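Local coordinates for protein dicer Related Helicase (Caenorhabditis elegans, PDB 6M6R) that probably hydrolyses ATP as a RIG-I-like helicase that binds single- and double-stranded RNA, the piece described here being its zinc-binding C-terminal domain, at residues B[8-13]-B[22-27]; B[27-32]-B[119-124]; B[93-98]-B[109-114]. All coordinates share one frame; numbering follows the deposited sequence.

Contact 1. Residues B[8-13]-B[22-27]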
loop_
_atom_site.group_PDB
_atom_site.type_symbol
_atom_site.label_atom_id
_atom_site.label_comp_id
_atom_site.label_asym_id
_atom_site.label_seq_id
_atom_site.Cartn_x
_atom_site.Cartn_y
_atom_site.Cartn_z
ATOM N N LYS B 8 -14.178 24.746 0.995
ATOM C CA LYS B 8 -15.456 24.122 0.692
ATOM C C LYS B 8 -15.534 22.710 1.278
ATOM O O LYS B 8 -14.536 22.133 1.726
ATOM C CB LYS B 8 -15.658 24.115 -0.822
ATOM C CG LYS B 8 -15.582 25.525 -1.419
ATOM C CD LYS B 8 -16.863 25.871 -2.162
ATOM C CE LYS B 8 -16.765 27.224 -2.831
ATOM N NZ LYS B 8 -17.846 27.406 -3.828
ATOM N N ILE B 9 -16.751 22.149 1.286
ATOM C CA ILE B 9 -16.936 20.749 1.665
ATOM C C ILE B 9 -16.679 19.851 0.459
ATOM O O ILE B 9 -17.191 20.096 -0.644
ATOM C CB ILE B 9 -18.344 20.509 2.236
ATOM C CG1 ILE B 9 -18.587 21.375 3.471
ATOM C CG2 ILE B 9 -18.540 19.026 2.591
ATOM C CD1 ILE B 9 -19.695 20.875 4.373
ATOM N N TYR B 10 -15.906 18.787 0.669
ATOM C CA TYR B 10 -15.584 17.814 -0.369
ATOM C C TYR B 10 -16.088 16.454 0.065
ATOM O O TYR B 10 -16.102 16.138 1.258
ATOM C CB TYR B 10 -14.053 17.698 -0.623
ATOM C CG TYR B 10 -13.493 18.948 -1.234
ATOM C CD1 TYR B 10 -13.325 20.107 -0.469
ATOM C CD2 TYR B 10 -13.193 19.000 -2.589
ATOM C CE1 TYR B 10 -12.841 21.286 -1.052
ATOM C CE2 TYR B 10 -12.694 20.152 -3.174
ATOM C CZ TYR B 10 -12.534 21.293 -2.414
ATOM O OH TYR B 10 -12.063 22.435 -3.036
ATOM N N LYS B 11 -16.473 15.643 -0.913
ATOM C CA LYS B 11 -16.707 14.225 -0.692
ATOM C C LYS B 11 -15.390 13.490 -0.869
ATOM O O LYS B 11 -14.639 13.773 -1.796
ATOM C CB LYS B 11 -17.744 13.691 -1.684
ATOM C CG LYS B 11 -19.153 14.188 -1.396
ATOM C CD LYS B 11 -19.957 14.378 -2.687
ATOM C CE LYS B 11 -19.950 13.132 -3.559
ATOM N NZ LYS B 11 -21.171 13.044 -4.427
ATOM N N LEU B 12 -15.104 12.562 0.035
ATOM C CA LEU B 12 -13.896 11.748 -0.030
ATOM C C LEU B 12 -14.308 10.388 -0.578
ATOM O O LEU B 12 -15.041 9.645 0.084
ATOM C CB LEU B 12 -13.257 11.615 1.347
ATOM C CG LEU B 12 -12.308 12.756 1.695
ATOM C CD1 LEU B 12 -13.006 14.106 1.585
ATOM C CD2 LEU B 12 -11.748 12.562 3.081
ATOM N N MET B 13 -13.891 10.087 -1.803
ATOM C CA MET B 13 -14.382 8.906 -2.492
ATOM C C MET B 13 -13.253 7.921 -2.767
ATOM O O MET B 13 -12.084 8.297 -2.867
ATOM C CB MET B 13 -15.097 9.334 -3.782
ATOM C CG MET B 13 -16.422 10.043 -3.418
ATOM S SD MET B 13 -17.088 11.025 -4.749
ATOM C CE MET B 13 -16.626 10.030 -6.173
ATOM N N CYS B 22 -16.683 9.583 3.369
ATOM C CA CYS B 22 -17.099 10.587 4.345
ATOM C C CYS B 22 -16.947 11.970 3.723
ATOM O O CYS B 22 -16.471 12.106 2.594
ATOM C CB CYS B 22 -16.289 10.456 5.626
ATOM S SG CYS B 22 -14.549 10.863 5.391
ATOM N N LYS B 23 -17.406 12.992 4.451
ATOM C CA LYS B 23 -17.152 14.363 4.033
ATOM C C LYS B 23 -15.830 14.872 4.624
ATOM O O LYS B 23 -15.321 14.356 5.619
ATOM C CB LYS B 23 -18.285 15.304 4.454
ATOM C CG LYS B 23 -19.678 14.848 4.053
ATOM C CD LYS B 23 -19.894 14.863 2.550
ATOM C CE LYS B 23 -21.333 14.416 2.271
ATOM N NZ LYS B 23 -21.679 14.527 0.840
ATOM N N SER B 24 -15.285 15.906 3.978
ATOM C CA SER B 24 -13.980 16.471 4.340
ATOM C C SER B 24 -13.956 17.023 5.752
ATOM O O SER B 24 -12.897 17.049 6.390
ATOM C CB SER B 24 -13.648 17.594 3.369
ATOM O OG SER B 24 -14.754 18.514 3.359
ATOM N N ILE B 25 -15.100 17.508 6.240
ATOM C CA ILE B 25 -15.139 18.129 7.551
ATOM C C ILE B 25 -14.936 17.142 8.694
ATOM O O ILE B 25 -14.793 17.581 9.844
ATOM C CB ILE B 25 -16.463 18.903 7.762
ATOM C CG1 ILE B 25 -17.676 17.988 7.598
ATOM C CG2 ILE B 25 -16.592 20.104 6.794
ATOM C CD1 ILE B 25 -19.017 18.704 7.937
ATOM N N TYR B 26 -14.910 15.834 8.417
ATOM C CA TYR B 26 -14.667 14.807 9.434
ATOM C C TYR B 26 -13.222 14.350 9.510
ATOM O O TYR B 26 -12.897 13.495 10.343
ATOM C CB TYR B 26 -15.605 13.607 9.203
ATOM C CG TYR B 26 -17.018 14.138 9.349
ATOM C CD1 TYR B 26 -17.363 14.856 10.492
ATOM C CD2 TYR B 26 -17.955 14.035 8.330
ATOM C CE1 TYR B 26 -18.620 15.428 10.652
ATOM C CE2 TYR B 26 -19.243 14.618 8.482
ATOM C CZ TYR B 26 -19.564 15.304 9.649
ATOM O OH TYR B 26 -20.816 15.891 9.834
ATOM N N ILE B 27 -12.345 14.903 8.691
ATOM C CA ILE B 27 -10.921 14.619 8.810
ATOM C C ILE B 27 -10.345 15.521 9.898
ATOM O O ILE B 27 -10.577 16.732 9.895
ATOM C CB ILE B 27 -10.219 14.856 7.467
ATOM C CG1 ILE B 27 -10.858 14.006 6.351
ATOM C CG2 ILE B 27 -8.711 14.582 7.576
ATOM C CD1 ILE B 27 -10.777 12.497 6.614
HETATM O O HOH W 1 -14.389 21.089 4.248
#

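Contact 2. Residues B[27-32]-B[119-124]. With nucleotides of chain A.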
loop_
_atom_site.group_PDB
_atom_site.type_symbol
_atom_site.label_atom_id
_atom_site.label_comp_id
_atom_site.label_asym_id
_atom_site.label_seq_id
_atom_site.Cartn_x
_atom_site.Cartn_y
_atom_site.Cartn_z
ATOM N N ILE B 27 -12.345 14.903 8.691
ATOM C CA ILE B 27 -10.921 14.619 8.810
ATOM C C ILE B 27 -10.345 15.521 9.898
ATOM O O ILE B 27 -10.577 16.732 9.895
ATOM C CB ILE B 27 -10.219 14.856 7.467
ATOM C CG1 ILE B 27 -10.858 14.006 6.351
ATOM C CG2 ILE B 27 -8.711 14.582 7.576
ATOM C CD1 ILE B 27 -10.777 12.497 6.614
ATOM N N LYS B 28 -9.586 14.941 10.828
ATOM C CA LYS B 28 -8.962 15.717 11.897
ATOM C C LYS B 28 -7.577 15.145 12.129
ATOM O O LYS B 28 -7.336 13.959 11.883
ATOM C CB LYS B 28 -9.802 15.682 13.190
ATOM C CG LYS B 28 -11.083 16.542 13.122
ATOM C CD LYS B 28 -12.347 15.800 13.441
ATOM C CE LYS B 28 -13.574 16.609 12.961
ATOM N NZ LYS B 28 -13.786 17.835 13.759
ATOM N N LYS B 29 -6.643 15.967 12.570
ATOM C CA LYS B 29 -5.332 15.358 12.702
ATOM C C LYS B 29 -5.014 15.085 14.166
ATOM O O LYS B 29 -5.531 15.744 15.070
ATOM C CB LYS B 29 -4.249 16.204 12.034
ATOM C CG LYS B 29 -4.125 17.586 12.506
ATOM C CD LYS B 29 -3.038 18.272 11.706
ATOM C CE LYS B 29 -3.583 19.230 10.672
ATOM N NZ LYS B 29 -2.521 20.232 10.256
ATOM N N VAL B 30 -4.190 14.066 14.380
ATOM C CA VAL B 30 -3.682 13.682 15.692
ATOM C C VAL B 30 -2.180 13.564 15.484
ATOM O O VAL B 30 -1.705 12.546 14.961
ATOM C CB VAL B 30 -4.273 12.357 16.190
ATOM C CG1 VAL B 30 -3.780 12.035 17.607
ATOM C CG2 VAL B 30 -5.790 12.348 16.106
ATOM N N PHE B 31 -1.438 14.626 15.803
ATOM C CA PHE B 31 0.023 14.655 15.676
ATOM C C PHE B 31 0.489 14.062 14.340
ATOM O O PHE B 31 1.123 13.003 14.271
ATOM C CB PHE B 31 0.661 13.917 16.859
ATOM C CG PHE B 31 0.395 14.576 18.192
ATOM C CD1 PHE B 31 -0.767 14.299 18.901
ATOM C CD2 PHE B 31 1.297 15.487 18.726
ATOM C CE1 PHE B 31 -1.022 14.913 20.119
ATOM C CE2 PHE B 31 1.048 16.096 19.945
ATOM C CZ PHE B 31 -0.115 15.808 20.639
ATOM N N SER B 32 0.158 14.781 13.270
ATOM C CA SER B 32 0.533 14.456 11.887
ATOM C C SER B 32 -0.157 13.210 11.330
ATOM O O SER B 32 0.070 12.870 10.163
ATOM C CB SER B 32 2.055 14.301 11.704
ATOM O OG SER B 32 2.498 12.953 11.880
ATOM N N PHE B 119 -9.051 22.224 1.685
ATOM C CA PHE B 119 -9.835 22.548 2.872
ATOM C C PHE B 119 -8.957 22.440 4.103
ATOM O O PHE B 119 -7.965 21.710 4.106
ATOM C CB PHE B 119 -11.079 21.633 2.993
ATOM C CG PHE B 119 -10.767 20.145 3.029
ATOM C CD1 PHE B 119 -10.438 19.520 4.218
ATOM C CD2 PHE B 119 -10.840 19.380 1.870
ATOM C CE1 PHE B 119 -10.172 18.149 4.258
ATOM C CE2 PHE B 119 -10.594 18.004 1.899
ATOM C CZ PHE B 119 -10.258 17.394 3.106
ATOM N N TYR B 120 -9.326 23.198 5.139
ATOM C CA TYR B 120 -8.578 23.234 6.373
ATOM C C TYR B 120 -8.832 21.974 7.178
ATOM O O TYR B 120 -9.912 21.381 7.116
ATOM C CB TYR B 120 -8.962 24.469 7.195
ATOM C CG TYR B 120 -8.605 25.756 6.470
ATOM C CD1 TYR B 120 -7.313 25.975 6.028
ATOM C CD2 TYR B 120 -9.565 26.732 6.227
ATOM C CE1 TYR B 120 -6.974 27.145 5.347
ATOM C CE2 TYR B 120 -9.244 27.899 5.537
ATOM C CZ TYR B 120 -7.955 28.099 5.115
ATOM O OH TYR B 120 -7.634 29.270 4.453
ATOM N N ILE B 121 -7.827 21.574 7.952
ATOM C CA ILE B 121 -7.924 20.382 8.787
ATOM C C ILE B 121 -7.411 20.754 10.162
ATOM O O ILE B 121 -6.275 21.227 10.295
ATOM C CB ILE B 121 -7.126 19.188 8.222
ATOM C CG1 ILE B 121 -7.717 18.764 6.862
ATOM C CG2 ILE B 121 -7.226 17.988 9.199
ATOM C CD1 ILE B 121 -6.859 17.735 6.068
ATOM N N SER B 122 -8.234 20.556 11.176
ATOM C CA SER B 122 -7.808 20.954 12.507
ATOM C C SER B 122 -7.480 19.723 13.339
ATOM O O SER B 122 -7.698 18.575 12.930
ATOM C CB SER B 122 -8.864 21.826 13.191
ATOM O OG SER B 122 -10.167 21.343 13.001
ATOM N N GLU B 123 -6.850 19.997 14.475
ATOM C CA GLU B 123 -6.503 18.959 15.431
ATOM C C GLU B 123 -7.770 18.368 16.049
ATOM O O GLU B 123 -8.696 19.093 16.400
ATOM C CB GLU B 123 -5.607 19.570 16.517
ATOM C CG GLU B 123 -4.890 18.538 17.411
ATOM C CD GLU B 123 -3.660 17.929 16.726
ATOM O OE1 GLU B 123 -3.249 18.468 15.677
ATOM O OE2 GLU B 123 -3.117 16.914 17.222
ATOM N N ALA B 124 -7.803 17.048 16.197
ATOM C CA ALA B 124 -8.917 16.410 16.892
ATOM C C ALA B 124 -8.923 16.810 18.357
ATOM O O ALA B 124 -7.865 16.925 18.985
ATOM C CB ALA B 124 -8.807 14.880 16.795
ATOM P P C A 3 1.252 10.131 5.367
ATOM O OP1 C A 3 0.258 10.736 4.447
ATOM O OP2 C A 3 2.323 9.312 4.739
ATOM O "O5'" C A 3 2.002 11.223 6.256
ATOM C "C5'" C A 3 1.325 12.003 7.221
ATOM C "C4'" C A 3 2.278 12.984 7.849
ATOM O "O4'" C A 3 3.166 12.303 8.778
ATOM C "C3'" C A 3 3.225 13.666 6.874
ATOM O "O3'" C A 3 2.607 14.746 6.195
ATOM C "C2'" C A 3 4.375 14.087 7.776
ATOM O "O2'" C A 3 4.003 15.241 8.502
ATOM C "C1'" C A 3 4.443 12.913 8.756
ATOM N N1 C A 3 5.475 11.903 8.386
ATOM C C2 C A 3 6.838 12.167 8.647
ATOM O O2 C A 3 7.174 13.235 9.166
ATOM N N3 C A 3 7.786 11.257 8.331
ATOM C C4 C A 3 7.438 10.108 7.765
ATOM N N4 C A 3 8.420 9.246 7.467
ATOM C C5 C A 3 6.073 9.800 7.483
ATOM C C6 C A 3 5.136 10.709 7.800
HETATM O O HOH W 2 -10.933 19.455 10.596
HETATM O O HOH W 3 -12.248 19.637 13.303
HETATM O O HOH W 4 -0.903 17.177 14.075
#

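Contact 3. Residues B[93-98]-B[109-114]. With nucleotides of chain A.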
loop_
_atom_site.group_PDB
_atom_site.type_symbol
_atom_site.label_atom_id
_atom_site.label_comp_id
_atom_site.label_asym_id
_atom_site.label_seq_id
_atom_site.Cartn_x
_atom_site.Cartn_y
_atom_site.Cartn_z
ATOM N N LYS B 93 -3.631 8.867 -0.843
ATOM C CA LYS B 93 -3.447 8.438 -2.221
ATOM C C LYS B 93 -4.517 7.463 -2.681
ATOM O O LYS B 93 -4.608 7.177 -3.884
ATOM C CB LYS B 93 -2.050 7.835 -2.363
ATOM C CG LYS B 93 -0.980 8.926 -2.222
ATOM C CD LYS B 93 0.385 8.450 -2.602
ATOM C CE LYS B 93 0.552 8.498 -4.102
ATOM N NZ LYS B 93 1.201 7.267 -4.610
ATOM N N ALA B 94 -5.334 6.958 -1.772
ATOM C CA ALA B 94 -6.446 6.097 -2.141
ATOM C C ALA B 94 -7.747 6.864 -2.363
ATOM O O ALA B 94 -8.770 6.236 -2.671
ATOM C CB ALA B 94 -6.642 5.026 -1.060
ATOM N N LEU B 95 -7.729 8.202 -2.266
ATOM C CA LEU B 95 -8.940 9.019 -2.300
ATOM C C LEU B 95 -9.017 9.891 -3.545
ATOM O O LEU B 95 -8.000 10.312 -4.101
ATOM C CB LEU B 95 -9.010 9.945 -1.069
ATOM C CG LEU B 95 -9.010 9.216 0.278
ATOM C CD1 LEU B 95 -8.964 10.204 1.420
ATOM C CD2 LEU B 95 -10.246 8.329 0.392
ATOM N N THR B 96 -10.247 10.206 -3.951
ATOM C CA THR B 96 -10.506 11.319 -4.849
ATOM C C THR B 96 -11.407 12.317 -4.140
ATOM O O THR B 96 -12.375 11.924 -3.488
ATOM C CB THR B 96 -11.152 10.831 -6.148
ATOM O OG1 THR B 96 -10.242 9.940 -6.812
ATOM C CG2 THR B 96 -11.469 12.022 -7.069
ATOM N N PHE B 97 -11.067 13.608 -4.231
ATOM C CA PHE B 97 -11.816 14.667 -3.561
ATOM C C PHE B 97 -12.750 15.325 -4.568
ATOM O O PHE B 97 -12.300 15.801 -5.621
ATOM C CB PHE B 97 -10.873 15.708 -2.950
ATOM C CG PHE B 97 -9.936 15.136 -1.934
ATOM C CD1 PHE B 97 -8.715 14.594 -2.335
ATOM C CD2 PHE B 97 -10.278 15.108 -0.587
ATOM C CE1 PHE B 97 -7.856 14.052 -1.403
ATOM C CE2 PHE B 97 -9.388 14.584 0.360
ATOM C CZ PHE B 97 -8.201 14.045 -0.058
ATOM N N VAL B 98 -14.047 15.353 -4.254
ATOM C CA VAL B 98 -15.051 15.866 -5.176
ATOM C C VAL B 98 -15.846 16.980 -4.505
ATOM O O VAL B 98 -16.376 16.788 -3.406
ATOM C CB VAL B 98 -15.989 14.742 -5.653
ATOM C CG1 VAL B 98 -17.115 15.312 -6.492
ATOM C CG2 VAL B 98 -15.192 13.720 -6.416
ATOM N N ALA B 109 -1.258 14.357 -3.539
ATOM C CA ALA B 109 -0.212 13.405 -3.189
ATOM C C ALA B 109 0.102 13.375 -1.699
ATOM O O ALA B 109 0.666 12.385 -1.221
ATOM C CB ALA B 109 1.077 13.715 -3.965
ATOM N N LYS B 110 -0.229 14.434 -0.961
ATOM C CA LYS B 110 0.043 14.511 0.467
ATOM C C LYS B 110 -1.112 15.208 1.177
ATOM O O LYS B 110 -1.775 16.071 0.598
ATOM C CB LYS B 110 1.339 15.283 0.741
ATOM C CG LYS B 110 2.566 14.697 0.060
ATOM C CD LYS B 110 3.842 15.339 0.585
ATOM C CE LYS B 110 4.280 16.491 -0.290
ATOM N NZ LYS B 110 3.279 17.590 -0.292
ATOM N N TRP B 111 -1.326 14.864 2.449
ATOM C CA TRP B 111 -2.360 15.568 3.216
ATOM C C TRP B 111 -2.052 17.053 3.351
ATOM O O TRP B 111 -2.978 17.872 3.419
ATOM C CB TRP B 111 -2.531 14.950 4.604
ATOM C CG TRP B 111 -3.398 13.739 4.578
ATOM C CD1 TRP B 111 -2.999 12.454 4.788
ATOM C CD2 TRP B 111 -4.816 13.684 4.341
ATOM N NE1 TRP B 111 -4.065 11.610 4.699
ATOM C CE2 TRP B 111 -5.199 12.333 4.442
ATOM C CE3 TRP B 111 -5.797 14.647 4.071
ATOM C CZ2 TRP B 111 -6.506 11.910 4.230
ATOM C CZ3 TRP B 111 -7.100 14.233 3.891
ATOM C CH2 TRP B 111 -7.446 12.873 3.960
ATOM N N SER B 112 -0.769 17.431 3.367
ATOM C CA SER B 112 -0.447 18.852 3.438
ATOM C C SER B 112 -0.843 19.580 2.158
ATOM O O SER B 112 -1.096 20.795 2.193
ATOM C CB SER B 112 1.043 19.049 3.741
ATOM O OG SER B 112 1.864 18.379 2.789
ATOM N N ASP B 113 -0.905 18.862 1.024
ATOM C CA ASP B 113 -1.417 19.447 -0.217
ATOM C C ASP B 113 -2.930 19.672 -0.135
ATOM O O ASP B 113 -3.444 20.698 -0.612
ATOM C CB ASP B 113 -1.083 18.550 -1.409
ATOM C CG ASP B 113 0.419 18.530 -1.742
ATOM O OD1 ASP B 113 1.140 19.427 -1.284
ATOM O OD2 ASP B 113 0.861 17.623 -2.484
ATOM N N VAL B 114 -3.657 18.720 0.458
ATOM C CA VAL B 114 -5.086 18.902 0.723
ATOM C C VAL B 114 -5.328 20.174 1.533
ATOM O O VAL B 114 -6.201 20.990 1.209
ATOM C CB VAL B 114 -5.655 17.681 1.465
ATOM C CG1 VAL B 114 -7.100 17.935 1.866
ATOM C CG2 VAL B 114 -5.490 16.382 0.627
ATOM P P C A 4 2.977 15.089 4.671
ATOM O OP1 C A 4 1.944 16.074 4.226
ATOM O OP2 C A 4 3.156 13.826 3.897
ATOM O "O5'" C A 4 4.401 15.799 4.789
ATOM C "C5'" C A 4 4.560 16.937 5.623
ATOM C "C4'" C A 4 6.010 17.192 5.948
ATOM O "O4'" C A 4 6.535 16.142 6.809
ATOM C "C3'" C A 4 6.964 17.190 4.770
ATOM O "O3'" C A 4 6.906 18.375 3.997
ATOM C "C2'" C A 4 8.303 16.951 5.453
ATOM O "O2'" C A 4 8.743 18.141 6.097
ATOM C "C1'" C A 4 7.906 15.930 6.521
ATOM N N1 C A 4 8.095 14.534 6.037
ATOM C C2 C A 4 9.339 13.898 6.175
ATOM O O2 C A 4 10.280 14.493 6.721
ATOM N N3 C A 4 9.495 12.633 5.716
ATOM C C4 C A 4 8.477 11.993 5.136
ATOM N N4 C A 4 8.665 10.743 4.699
ATOM C C5 C A 4 7.210 12.610 4.969
ATOM C C6 C A 4 7.070 13.859 5.429
#

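Contact 1. Residues B[8-13]-B[22-27]
Leu12 packs beside Cys22 in the beta hairpin of strands 11-14 and 20-23, which carries two of the four zinc-binding cysteines, Cys14 and Cys17, in this RIG-I-type C-terminal domain. Leu12 N gives a hydrogen bond of 2.9 Å to Cys22 O, and the side chain then leaves on the same face as that of Cys22. Leu12 CB lies 3.5 Å from Cys22 O. At CG the chain forks: CD1 rests on the backbone of Ser24, 3.8 Å from its CA, while CD2 meets Ile27 CD1 tip to tip at 3.7 Å and has Cys22 SG as a second apolar neighbour. One residue back, Lys11 and Lys23 run side by side on the other face. Their like charges are probably eased by separate mates, Glu100 for Lys11 and Glu20 for Lys23. Beyond this pair the second segment turns into a 3-10 segment, and Ser24 takes over the pairing. Ser24 N donates to Tyr10 O, while Ser24 OG, set between its own backbone N and carbonyl carbon (chi1 53°), accepts the N-H of Tyr10, 2.9 Å from Tyr10 N, in an almost straight bond of 176°. Water 1 joins that OG to Lys8 O, 2.7 Å from the Lys8 oxygen.

Contact 2. Residues B[27-32]-B[119-124]
A single beta bridge between Lys29 and Glu123 fastens the loop 119-124 to strand 27-30, showing how an irregular chain can borrow the edge of a small hairpin. Lys29 N donates to Ser122 O at 2.8 Å, and Ala124 N returns a bond of 2.9 Å to Lys29 O. Glu123 adds a side-chain bond to these two: its OE2 accepts from Phe31 N at 3.2 Å on the syn side, 20° out of the carboxylate plane. The same oxygen stands over one face of the Phe31 ring, with ring and carboxylate nearly perpendicular, and water 4 carries OE1 on to Ser32 N. In this RIG-I-type C-terminal domain strand 27-30 pairs through Lys28 with strand 33-36, so the loop takes bonds from the alternate residue, Lys29. The Lys29 side chain starts between its own N and carbonyl carbon (chi1 57°), which lays CG 3.4 Å from Glu123 OE1, and CE then comes 3.4 Å from Ile121 O. Lys29 NZ continues to a salt bridge with Glu115 of helix 111-117. A leucine in place of Lys29 would probably leave the Glu115 carboxylate without its positive mate. Earlier in the loop, Ile121 is directed at the strand: CG2 sits 3.6 Å from Ile27 O, and the two side chains cross obliquely, Ile121 CD1 touching Ile27 CG2. Water 2 spans Ile27 O and Ser122 N. At the far end of the strand, the turn reaches the RNA, where Ser32 OG lies 3.2 Å from O4' of C3 of chain A.

Contact 3. Residues B[93-98]-B[109-114]
Ala109 meets Lys93 through its carbonyl, Ala109 O lying 4.0 Å from Lys93 CG as the chain approaches helix 111-117. Lys110 follows at the N-cap position. Its side chain bends at chi3 and chi4, bringing Lys110 NZ back over the first turn to a salt bridge of 3.0 Å with Asp113 OD1 and a weak bond to Ser112 OG, while Lys110 CB and CD pass close to the phosphate of C4 of chain A. Trp111 sets CG beside its backbone N (chi1 -82°), which carries the six-membered ring to strand 95-99 although CB does not point there. Trp111 CH2 touches Leu95 CD1 at 4.0 Å, and CZ3 comes to the edge of the Phe97 ring, 4.1 Å from Phe97 CZ; both side chains cross the indole at about a right angle. Ser112 looks the other way, to the RNA. Two bonds grip OP1 of C4 of chain A, from Ser112 N at 3.2 Å and from Ser112 OG at 2.7 Å, an arrangement in which the positive end of the helix dipole would probably help to hold the phosphate. Val114, a turn along from Lys110, faces the strand again and sets CG2 3.6 Å from Phe97 CZ. The first turn of the helix thus places RNA-binding atoms and buried atoms in neighbouring positions of the sequence. On the side that Val114 faces, strand 95-99 lies between strands 11-14 and 104-106, with Leu12 packed against both Leu95 and Phe97, while Tyr34 of strand 33-36 stacks on Trp111 and Phe119 adjoins Val114.

The three contacts surround one apolar interior. Contact 1 and contact 3 share a sheet, in which Lys11 N lies 2.7 Å from Val98 O, and Leu12 CD1 packs on Phe97 CD2 at 3.6 Å. Phe119 ties contact 2 to both others, its CZ coming 3.4 Å from Ser24 CB. Trp111 is the second junction: Ile121 CD1 is 3.8 Å from its CE3, and Ile27, common to contacts 1 and 2, packs on it too. Toward the ligands the roles differ. Contacts 2 and 3 touch the RNA at successive nucleotides, whereas the nearest atom of contact 1 stays about 10 Å from it. The zinc ion lies about 9 Å from the Leu95 side chain.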